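PDB 7D55: putative N-acetylmuramoyl-L-alanine amidase from Enterococcus phage phiM1EF22, which forms the tetrameric cell binding domain of a phage lysin, which probably anchors the enzyme to the enterococcal cell wall. Local coordinates for the interface of chains A and B. Sequence-based numbering; all coordinates share one arbitrary frame. Chains: chain A/B, Putative N-acetylmuramoyl-L-alanine amidase.

The interface of chains A and B. Residues chain A 47-48, 51-52; chain B 1-2, 49, 55, 58, 60.
Carboxylate oxygen OD2 of A:Asp47 is gripped from both chains. The phenol OH of B:Tyr60 donates to OD2 of A:Asp47 at 2.6 Å. OH meets OD2 on its anti side, and OD2 lies in the plane of the B:Tyr60 ring, at its edge. On the syn side, the side-chain amine NZ of A:Lys51 forms a salt bridge to OD2 of A:Asp47 at 3.1 Å. Both donors approach from one face of the carboxylate plane. A:Lys51 bends at its last torsion (chi4 49°) to turn NZ toward OD2 of A:Asp47. This lysine and the tyrosine meet tip to tip, CD of A:Lys51 3.7 Å from CZ of B:Tyr60. The lysine may help keep the carboxylate ionised. A:Ile48 lies beside the same ring through CG1.

One turn further along helix 39-53, the amide of A:Asn52 is held at both ends. ND2 of A:Asn52 gives one N-H to the backbone O of A:Ile48 and the other to the backbone O of B:Tyr2 at 2.9 Å, both close to the amide plane. OD1 of A:Asn52 accepts from the phenol OH of B:Tyr49 at 2.7 Å, above the carbonyl plane. Together these bonds should hold the amide's rotation. B:Pro58 packs its CG against CB of A:Lys51 at 3.8 Å and also touches the A:Asn52 amide. This patch joins two copies within the tetramer by asymmetric contacts: residues of helix 39-53 of chain A meet loop, strand and helix residues of chain B. Near the helix end, NZ of B:Lys55 donates to the backbone O of A:Lys51 at 3.2 Å, tilted 26° from the carbonyl plane.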
ATOM      1  N   ASP A  47       6.023  -0.660 -16.999  1.00 12.76           N
ATOM      2  CA  ASP A  47       4.990  -1.361 -17.757  1.00 13.24           C
ATOM      3  C   ASP A  47       3.739  -1.585 -16.915  1.00 11.64           C
ATOM      4  O   ASP A  47       2.617  -1.339 -17.371  1.00 12.82           O
ATOM      5  CB  ASP A  47       5.538  -2.698 -18.256  1.00 17.94           C
ATOM      6  CG  ASP A  47       4.638  -3.348 -19.302  1.00 23.36           C
ATOM      7  OD1 ASP A  47       4.561  -2.802 -20.423  1.00 25.70           O
ATOM      8  OD2 ASP A  47       4.014  -4.399 -19.010  1.00 24.90           O
ATOM      9  N   ILE A  48       3.911  -2.058 -15.681  1.00 10.13           N
ATOM     10  CA  ILE A  48       2.756  -2.321 -14.828  1.00  9.60           C
ATOM     11  C   ILE A  48       2.031  -1.023 -14.513  1.00  9.39           C
ATOM     12  O   ILE A  48       0.797  -0.962 -14.542  1.00 10.52           O
ATOM     13  CB  ILE A  48       3.181  -3.061 -13.547  1.00 10.65           C
ATOM     14  CG1 ILE A  48       3.733  -4.452 -13.881  1.00 11.67           C
ATOM     15  CG2 ILE A  48       2.002  -3.167 -12.574  1.00 12.31           C
ATOM     16  CD1 ILE A  48       4.482  -5.070 -12.723  1.00 14.19           C
ATOM     17  N   LYS A  51       0.029  -0.045 -17.544  1.00 12.70           N
ATOM     18  CA  LYS A  51      -1.145  -0.890 -17.744  1.00 14.72           C
ATOM     19  C   LYS A  51      -2.266  -0.532 -16.777  1.00 14.21           C
ATOM     20  O   LYS A  51      -3.446  -0.614 -17.137  1.00 17.00           O
ATOM     21  CB  LYS A  51      -0.764  -2.367 -17.622  1.00 18.43           C
ATOM     22  CG  LYS A  51      -0.154  -2.932 -18.897  1.00 23.44           C
ATOM     23  CD  LYS A  51       0.080  -4.428 -18.794  1.00 28.31           C
ATOM     24  CE  LYS A  51       0.424  -5.027 -20.155  1.00 31.55           C
ATOM     25  NZ  LYS A  51       1.502  -4.267 -20.861  1.00 33.70           N
ATOM     26  N   ASN A  52      -1.923  -0.117 -15.555  1.00 11.29           N
ATOM     27  CA  ASN A  52      -2.941   0.258 -14.584  1.00 12.16           C
ATOM     28  C   ASN A  52      -3.520   1.631 -14.875  1.00 13.68           C
ATOM     29  O   ASN A  52      -4.731   1.836 -14.760  1.00 15.32           O
ATOM     30  CB  ASN A  52      -2.332   0.257 -13.188  1.00 13.16           C
ATOM     31  CG  ASN A  52      -2.350  -1.110 -12.557  1.00 15.84           C
ATOM     32  OD1 ASN A  52      -3.341  -1.503 -11.947  1.00 20.02           O
ATOM     33  ND2 ASN A  52      -1.263  -1.853 -12.711  1.00 13.94           N
TER
ATOM     34  N   MET B   1      -0.719   0.250  -8.484  1.00 23.16           N
ATOM     35  CA  MET B   1       0.060  -0.744  -9.215  1.00 31.13           C
ATOM     36  C   MET B   1      -0.280  -2.156  -8.785  1.00 23.60           C
ATOM     37  O   MET B   1       0.282  -2.686  -7.828  1.00 49.09           O
ATOM     38  CB  MET B   1       1.554  -0.507  -9.036  1.00 27.46           C
ATOM     39  CG  MET B   1       2.098   0.550  -9.969  1.00 44.73           C
ATOM     40  SD  MET B   1       3.874   0.666  -9.816  1.00 57.09           S
ATOM     41  CE  MET B   1       4.355  -0.965 -10.375  1.00 16.56           C
ATOM     42  N   TYR B   2      -1.198  -2.761  -9.517  1.00 17.35           N
ATOM     43  CA  TYR B   2      -1.673  -4.102  -9.235  1.00 14.16           C
ATOM     44  C   TYR B   2      -1.516  -4.948 -10.481  1.00 11.27           C
ATOM     45  O   TYR B   2      -1.642  -4.452 -11.603  1.00 12.90           O
ATOM     46  CB  TYR B   2      -3.158  -4.073  -8.873  1.00 16.65           C
ATOM     47  CG  TYR B   2      -3.422  -3.191  -7.688  1.00 19.44           C
ATOM     48  CD1 TYR B   2      -3.303  -3.687  -6.399  1.00 20.92           C
ATOM     49  CD2 TYR B   2      -3.752  -1.856  -7.853  1.00 22.29           C
ATOM     50  CE1 TYR B   2      -3.512  -2.885  -5.308  1.00 22.09           C
ATOM     51  CE2 TYR B   2      -3.965  -1.043  -6.765  1.00 23.93           C
ATOM     52  CZ  TYR B   2      -3.845  -1.565  -5.496  1.00 24.09           C
ATOM     53  OH  TYR B   2      -4.056  -0.761  -4.402  1.00 25.94           O
ATOM     54  N   TYR B  49     -10.841  -5.202  -8.149  1.00 11.98           N
ATOM     55  CA  TYR B  49     -10.127  -4.276  -9.021  1.00 11.20           C
ATOM     56  C   TYR B  49     -11.092  -3.583  -9.974  1.00 12.74           C
ATOM     57  O   TYR B  49     -11.046  -2.358 -10.139  1.00 13.02           O
ATOM     58  CB  TYR B  49      -9.021  -4.998  -9.796  1.00 10.98           C
ATOM     59  CG  TYR B  49      -8.165  -4.049 -10.615  1.00 10.62           C
ATOM     60  CD1 TYR B  49      -8.589  -3.604 -11.861  1.00 10.95           C
ATOM     61  CD2 TYR B  49      -6.927  -3.604 -10.147  1.00 10.64           C
ATOM     62  CE1 TYR B  49      -7.811  -2.743 -12.620  1.00 10.26           C
ATOM     63  CE2 TYR B  49      -6.141  -2.744 -10.903  1.00  9.15           C
ATOM     64  CZ  TYR B  49      -6.596  -2.317 -12.136  1.00 10.36           C
ATOM     65  OH  TYR B  49      -5.838  -1.467 -12.889  1.00 12.34           O
ATOM     66  N   LYS B  55     -12.099  -1.349 -15.100  1.00 19.77           N
ATOM     67  CA  LYS B  55     -11.452  -2.130 -16.147  1.00 19.69           C
ATOM     68  C   LYS B  55     -10.808  -3.340 -15.485  1.00 18.24           C
ATOM     69  O   LYS B  55     -10.723  -3.421 -14.260  1.00 17.53           O
ATOM     70  CB  LYS B  55     -10.423  -1.298 -16.920  1.00 22.25           C
ATOM     71  CG  LYS B  55      -9.259  -0.813 -16.088  1.00 25.42           C
ATOM     72  CD  LYS B  55      -8.176  -0.217 -16.975  1.00 29.37           C
ATOM     73  CE  LYS B  55      -6.801  -0.267 -16.311  1.00 31.42           C
ATOM     74  NZ  LYS B  55      -6.287  -1.662 -16.130  1.00 33.71           N
ATOM     75  N   PRO B  58      -4.531  -5.813 -14.726  1.00 11.88           N
ATOM     76  CA  PRO B  58      -3.510  -6.325 -15.647  1.00 12.51           C
ATOM     77  C   PRO B  58      -3.117  -7.747 -15.272  1.00 11.75           C
ATOM     78  O   PRO B  58      -2.939  -8.073 -14.096  1.00 11.99           O
ATOM     79  CB  PRO B  58      -2.344  -5.350 -15.456  1.00 13.68           C
ATOM     80  CG  PRO B  58      -3.009  -4.069 -15.050  1.00 13.31           C
ATOM     81  CD  PRO B  58      -4.161  -4.494 -14.172  1.00 12.11           C
ATOM     82  N   TYR B  60      -0.486 -10.901 -16.609  1.00 13.64           N
ATOM     83  CA  TYR B  60       0.598 -11.342 -17.473  1.00 13.66           C
ATOM     84  C   TYR B  60       0.539 -12.856 -17.565  1.00 15.79           C
ATOM     85  O   TYR B  60       0.659 -13.547 -16.551  1.00 18.39           O
ATOM     86  CB  TYR B  60       1.945 -10.890 -16.924  1.00 13.77           C
ATOM     87  CG  TYR B  60       2.103  -9.399 -16.930  1.00 13.83           C
ATOM     88  CD1 TYR B  60       1.690  -8.634 -15.850  1.00 14.08           C
ATOM     89  CD2 TYR B  60       2.656  -8.756 -18.027  1.00 14.47           C
ATOM     90  CE1 TYR B  60       1.834  -7.266 -15.859  1.00 15.35           C
ATOM     91  CE2 TYR B  60       2.813  -7.388 -18.051  1.00 15.86           C
ATOM     92  CZ  TYR B  60       2.404  -6.647 -16.967  1.00 16.60           C
ATOM     93  OH  TYR B  60       2.562  -5.279 -16.989  1.00 18.88           O
TER